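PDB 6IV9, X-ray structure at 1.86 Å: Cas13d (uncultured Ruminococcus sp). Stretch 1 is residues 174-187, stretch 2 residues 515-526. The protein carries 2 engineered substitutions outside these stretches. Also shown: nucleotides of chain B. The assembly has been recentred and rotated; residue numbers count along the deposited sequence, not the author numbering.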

# COMPACT_ATOMS: atom_id res chain seq x y z
N TYR A 174 5.24 15.38 11.11
CA TYR A 174 3.99 14.83 10.52
C TYR A 174 4.35 13.76 9.49
O TYR A 174 3.58 12.85 9.32
N ASN A 175 5.46 13.94 8.80
CA ASN A 175 5.92 12.92 7.83
C ASN A 175 6.26 11.62 8.57
O ASN A 175 5.96 10.56 8.05
N ILE A 176 6.91 11.72 9.73
CA ILE A 176 7.21 10.51 10.55
C ILE A 176 5.90 9.88 11.04
O ILE A 176 5.78 8.70 10.98
N LEU A 177 4.92 10.69 11.45
CA LEU A 177 3.64 10.12 11.93
C LEU A 177 2.96 9.35 10.79
O LEU A 177 2.35 8.36 11.08
N ASP A 178 3.08 9.83 9.55
CA ASP A 178 2.51 9.18 8.35
C ASP A 178 3.16 7.80 8.14
O ASP A 178 2.48 6.90 7.74
N ILE A 179 4.46 7.72 8.39
CA ILE A 179 5.18 6.42 8.26
C ILE A 179 4.56 5.45 9.27
O ILE A 179 4.32 4.32 8.92
N GLU A 180 4.34 5.91 10.49
CA GLU A 180 3.75 5.02 11.52
C GLU A 180 2.31 4.64 11.15
O GLU A 180 1.97 3.52 11.38
N LYS A 181 1.54 5.56 10.57
CA LYS A 181 0.13 5.24 10.23
C LYS A 181 0.11 4.12 9.19
O LYS A 181 -0.65 3.21 9.36
N ILE A 182 0.92 4.24 8.16
CA ILE A 182 0.94 3.20 7.09
C ILE A 182 1.46 1.86 7.63
O ILE A 182 0.95 0.85 7.26
N LEU A 183 2.46 1.88 8.50
CA LEU A 183 2.98 0.62 9.08
C LEU A 183 1.89 -0.03 9.93
O LEU A 183 1.80 -1.23 9.92
N ALA A 184 1.10 0.78 10.63
CA ALA A 184 0.02 0.25 11.48
C ALA A 184 -0.99 -0.52 10.61
O ALA A 184 -1.45 -1.56 11.02
N VAL A 185 -1.31 0.00 9.44
CA VAL A 185 -2.26 -0.71 8.54
C VAL A 185 -1.66 -2.05 8.11
O VAL A 185 -2.31 -3.04 8.27
N TYR A 186 -0.45 -2.05 7.58
CA TYR A 186 0.16 -3.30 7.06
C TYR A 186 0.46 -4.33 8.14
O TYR A 186 0.22 -5.48 7.89
N VAL A 187 0.99 -3.94 9.29
CA VAL A 187 1.23 -4.96 10.34
C VAL A 187 -0.11 -5.54 10.81
O VAL A 187 -0.17 -6.70 11.09
N ASN A 515 3.07 -1.72 -3.44
CA ASN A 515 3.11 -0.38 -4.06
C ASN A 515 2.61 0.67 -3.08
O ASN A 515 3.24 1.68 -2.96
N ASP A 516 1.51 0.39 -2.41
CA ASP A 516 0.95 1.38 -1.46
C ASP A 516 1.92 1.63 -0.30
O ASP A 516 2.21 2.77 -0.04
N LEU A 517 2.41 0.58 0.34
CA LEU A 517 3.33 0.79 1.48
C LEU A 517 4.63 1.46 1.02
O LEU A 517 5.03 2.42 1.60
N LEU A 518 5.27 0.91 -0.00
CA LEU A 518 6.57 1.46 -0.44
C LEU A 518 6.45 2.88 -0.98
O LEU A 518 7.24 3.70 -0.59
N THR A 519 5.48 3.17 -1.83
CA THR A 519 5.41 4.56 -2.34
C THR A 519 5.17 5.52 -1.18
O THR A 519 5.74 6.57 -1.19
N THR A 520 4.34 5.15 -0.23
CA THR A 520 4.10 6.03 0.94
C THR A 520 5.40 6.22 1.74
O THR A 520 5.75 7.36 1.98
N LEU A 521 6.11 5.14 2.05
CA LEU A 521 7.37 5.27 2.82
C LEU A 521 8.37 6.12 2.03
O LEU A 521 8.96 6.98 2.61
N ILE A 522 8.48 5.89 0.73
CA ILE A 522 9.49 6.63 -0.07
C ILE A 522 9.17 8.12 -0.03
O ILE A 522 10.05 8.89 0.15
N SER A 523 7.90 8.45 -0.19
CA SER A 523 7.50 9.87 -0.17
C SER A 523 7.81 10.52 1.19
O SER A 523 8.33 11.60 1.22
N LYS A 524 7.49 9.84 2.29
CA LYS A 524 7.73 10.42 3.63
C LYS A 524 9.24 10.59 3.89
O LYS A 524 9.62 11.62 4.36
N PHE A 525 10.05 9.59 3.58
CA PHE A 525 11.51 9.72 3.80
C PHE A 525 12.07 10.85 2.93
O PHE A 525 12.92 11.57 3.37
N ASP A 526 11.58 10.98 1.71
CA ASP A 526 12.04 12.04 0.79
C ASP A 526 11.72 13.40 1.40
O ASP A 526 12.55 14.27 1.35

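How do the two helices meet? They run nearly antiparallel, at 164°, with axes 9.0 Å apart at closest approach, so Asn 175 lies across from Lys 524 and Ile 182 from Leu 517.

What fills the middle? Ile 182 points toward the other helix and sits as a knob among Asp 516, Leu 517, Thr 520 and Leu 521. Its t, p rotamer leaves CG2 3.9 Å from Leu 517 CD1 and 3.9 Å from Thr 520 CG2. Ile 179 starts out sideways, but its m, t chain carries CD1 over one face of the Phe 525 ring, 4.0 Å from the centroid, in a CH-pi contact.

Which polar pairs close the ends? Lys 524 folds at chi1 and chi2 (m, m), then extends (t, t), bringing NZ 2.9 Å from Asp 178 OD2 in a salt bridge. At the other end Tyr 186, chi1 m, donates a very short hydrogen bond from OH to Asp 516 OD2, 2.4 Å, with Asp 516 in the t rotamer.

Where does the RNA enter? Asp 178 OD1 also accepts a weak bond from Lys 181 NZ at 3.4 Å, and that NZ donates to A28 OP1 at 3.0 Å. Asn 515 points away from the helix contact, and its ND2 donates to C35 OP1 at 2.8 Å.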

# COMPACT_ATOMS: atom_id res chain seq x y z
CB TYR A 174 3.01 15.91 10.05
CG TYR A 174 2.02 16.31 11.12
CD1 TYR A 174 2.45 17.01 12.22
CD2 TYR A 174 0.70 15.91 11.09
CE1 TYR A 174 1.58 17.36 13.23
CE2 TYR A 174 -0.19 16.25 12.10
CZ TYR A 174 0.26 16.98 13.18
OH TYR A 174 -0.55 17.32 14.22
CB ASN A 175 7.03 13.45 6.94
CG ASN A 175 6.46 14.22 5.77
OD1 ASN A 175 5.98 13.64 4.83
ND2 ASN A 175 6.47 15.52 5.86
CB ILE A 176 8.20 10.79 11.69
CG1 ILE A 176 9.53 11.34 11.18
CG2 ILE A 176 8.39 9.55 12.53
CD1 ILE A 176 10.44 11.85 12.24
CB LEU A 177 2.74 11.24 12.44
CG LEU A 177 3.30 12.04 13.61
CD1 LEU A 177 2.28 13.04 14.11
CD2 LEU A 177 3.77 11.13 14.72
CB ASP A 178 2.65 10.04 7.10
CG ASP A 178 1.71 11.23 7.09
OD1 ASP A 178 0.76 11.20 7.85
OD2 ASP A 178 1.94 12.15 6.31
CB ILE A 179 6.68 6.61 8.53
CG1 ILE A 179 7.37 7.35 7.38
CG2 ILE A 179 7.35 5.29 8.82
CD1 ILE A 179 8.77 7.78 7.66
CB GLU A 180 4.04 5.54 12.92
CG GLU A 180 5.52 5.61 13.18
CD GLU A 180 5.94 6.18 14.52
OE1 GLU A 180 5.12 6.21 15.40
OE2 GLU A 180 7.07 6.62 14.64
CB LYS A 181 -0.57 6.38 9.47
CG LYS A 181 -0.82 7.67 10.20
CD LYS A 181 -1.92 8.52 9.62
CE LYS A 181 -1.80 8.89 8.16
NZ LYS A 181 -2.50 10.16 7.89
CB ILE A 182 1.59 3.67 5.78
CG1 ILE A 182 1.11 2.83 4.60
CG2 ILE A 182 3.10 3.68 5.88
CD1 ILE A 182 -0.26 3.17 4.14
CB LEU A 183 4.25 0.88 9.88
CG LEU A 183 5.49 1.14 9.05
CD1 LEU A 183 6.64 1.58 9.94
CD2 LEU A 183 5.86 -0.08 8.24
CB ALA A 184 -0.65 1.36 12.22
CB VAL A 185 -2.53 0.15 7.30
CG1 VAL A 185 -3.19 -0.66 6.21
CG2 VAL A 185 -3.32 1.40 7.61
CB TYR A 186 1.22 -3.00 6.00
CG TYR A 186 0.54 -2.46 4.78
CD1 TYR A 186 -0.22 -3.28 3.97
CD2 TYR A 186 0.52 -1.11 4.54
CE1 TYR A 186 -0.91 -2.77 2.89
CE2 TYR A 186 -0.15 -0.59 3.45
CZ TYR A 186 -0.87 -1.42 2.63
OH TYR A 186 -1.56 -0.90 1.59
CB VAL A 187 2.10 -4.49 11.51
CG1 VAL A 187 3.49 -4.13 11.04
CG2 VAL A 187 1.47 -3.37 12.29
CB ASN A 515 2.26 -0.34 -5.33
CG ASN A 515 2.96 -1.02 -6.47
OD1 ASN A 515 4.15 -1.22 -6.40
ND2 ASN A 515 2.23 -1.38 -7.51
CB ASP A 516 -0.37 0.85 -0.91
CG ASP A 516 -1.05 1.82 0.02
OD1 ASP A 516 -1.13 2.97 -0.33
OD2 ASP A 516 -1.50 1.40 1.06
CB LEU A 517 3.65 -0.57 2.09
CG LEU A 517 4.74 -0.54 3.16
CD1 LEU A 517 4.29 0.26 4.36
CD2 LEU A 517 5.15 -1.92 3.58
CB LEU A 518 7.21 0.52 -1.46
CG LEU A 518 8.07 -0.58 -0.83
CD1 LEU A 518 9.28 0.01 -0.16
CD2 LEU A 518 7.28 -1.38 0.17
CB THR A 519 4.38 4.71 -3.46
OG1 THR A 519 3.09 4.43 -2.94
CG2 THR A 519 4.70 3.85 -4.66
CB THR A 520 3.01 5.47 1.86
OG1 THR A 520 1.80 5.28 1.15
CG2 THR A 520 2.75 6.35 3.05
CB LEU A 521 7.97 3.89 3.10
CG LEU A 521 7.21 2.99 4.06
CD1 LEU A 521 7.93 1.67 4.24
CD2 LEU A 521 7.03 3.66 5.40
CB ILE A 522 9.52 6.11 -1.52
CG1 ILE A 522 10.03 4.67 -1.59
CG2 ILE A 522 10.30 7.04 -2.42
CD1 ILE A 522 9.65 3.97 -2.84
CB SER A 523 6.05 9.96 -0.49
OG SER A 523 5.65 11.30 -0.49
CB LYS A 524 7.02 9.58 4.69
CG LYS A 524 5.53 9.40 4.46
CD LYS A 524 4.80 10.64 4.08
CE LYS A 524 3.39 10.39 3.59
NZ LYS A 524 2.60 11.64 3.52
CB PHE A 525 12.23 8.39 3.59
CG PHE A 525 12.15 7.45 4.77
CD1 PHE A 525 12.93 7.65 5.89
CD2 PHE A 525 11.30 6.38 4.76
CE1 PHE A 525 12.86 6.78 6.96
CE2 PHE A 525 11.23 5.51 5.83
CZ PHE A 525 12.01 5.71 6.93
CB ASP A 526 11.37 11.86 -0.57
CG ASP A 526 12.12 12.45 -1.74
OD1 ASP A 526 13.23 12.89 -1.56
OD2 ASP A 526 11.58 12.41 -2.84
P U B 34 4.94 3.30 -10.15
OP1 U B 34 5.51 1.94 -10.32
OP2 U B 34 4.17 3.93 -11.21
O5' U B 34 4.06 3.30 -8.85
C5' U B 34 2.65 3.04 -8.90
C4' U B 34 2.07 3.29 -7.53
O4' U B 34 2.17 4.68 -7.14
C3' U B 34 0.58 2.97 -7.39
O3' U B 34 0.48 1.55 -7.23
C2' U B 34 0.24 3.76 -6.13
O2' U B 34 0.68 3.04 -4.99
C1' U B 34 1.04 5.04 -6.37
N1 U B 34 0.30 6.06 -7.13
C2 U B 34 -0.70 6.69 -6.43
O2 U B 34 -0.97 6.42 -5.28
N3 U B 34 -1.39 7.63 -7.14
C4 U B 34 -1.19 8.00 -8.44
O4 U B 34 -1.85 8.92 -8.90
C5 U B 34 -0.11 7.33 -9.10
C6 U B 34 0.56 6.38 -8.44
P A B 28 -3.48 11.20 4.53
OP1 A B 28 -2.13 11.22 5.12
OP2 A B 28 -4.62 11.89 5.24
O5' A B 28 -3.52 11.86 3.07
C5' A B 28 -2.44 11.75 2.10
C4' A B 28 -2.61 12.90 1.17
O4' A B 28 -3.90 12.82 0.49
C3' A B 28 -2.61 14.28 1.85
O3' A B 28 -2.18 15.22 0.86
C2' A B 28 -4.09 14.56 2.07
O2' A B 28 -4.42 15.94 2.21
C1' A B 28 -4.72 13.92 0.82
N9 A B 28 -6.10 13.44 1.03
C8 A B 28 -6.56 12.72 2.10
N7 A B 28 -7.83 12.43 2.04
C5 A B 28 -8.25 12.99 0.84
C6 A B 28 -9.51 13.10 0.24
N6 A B 28 -10.61 12.55 0.74
N1 A B 28 -9.59 13.75 -0.93
C2 A B 28 -8.48 14.30 -1.44
N3 A B 28 -7.26 14.35 -0.92
C4 A B 28 -7.21 13.67 0.24
P C B 35 -0.79 0.73 -7.90
OP1 C B 35 -0.51 -0.70 -7.68
OP2 C B 35 -1.01 1.22 -9.23
O5' C B 35 -2.02 1.32 -7.13
C5' C B 35 -2.16 0.99 -5.72
C4' C B 35 -3.30 1.76 -5.11
O4' C B 35 -3.00 3.15 -5.23
C3' C B 35 -4.65 1.60 -5.82
O3' C B 35 -5.24 0.42 -5.34
C2' C B 35 -5.36 2.88 -5.41
O2' C B 35 -5.87 2.85 -4.11
C1' C B 35 -4.20 3.87 -5.44
N1 C B 35 -4.09 4.61 -6.70
C2 C B 35 -4.92 5.72 -6.83
O2 C B 35 -5.66 6.00 -5.90
N3 C B 35 -4.82 6.50 -7.93
C4 C B 35 -4.03 6.12 -8.93
N4 C B 35 -4.00 6.88 -10.02
C5 C B 35 -3.20 4.96 -8.85
C6 C B 35 -3.31 4.21 -7.75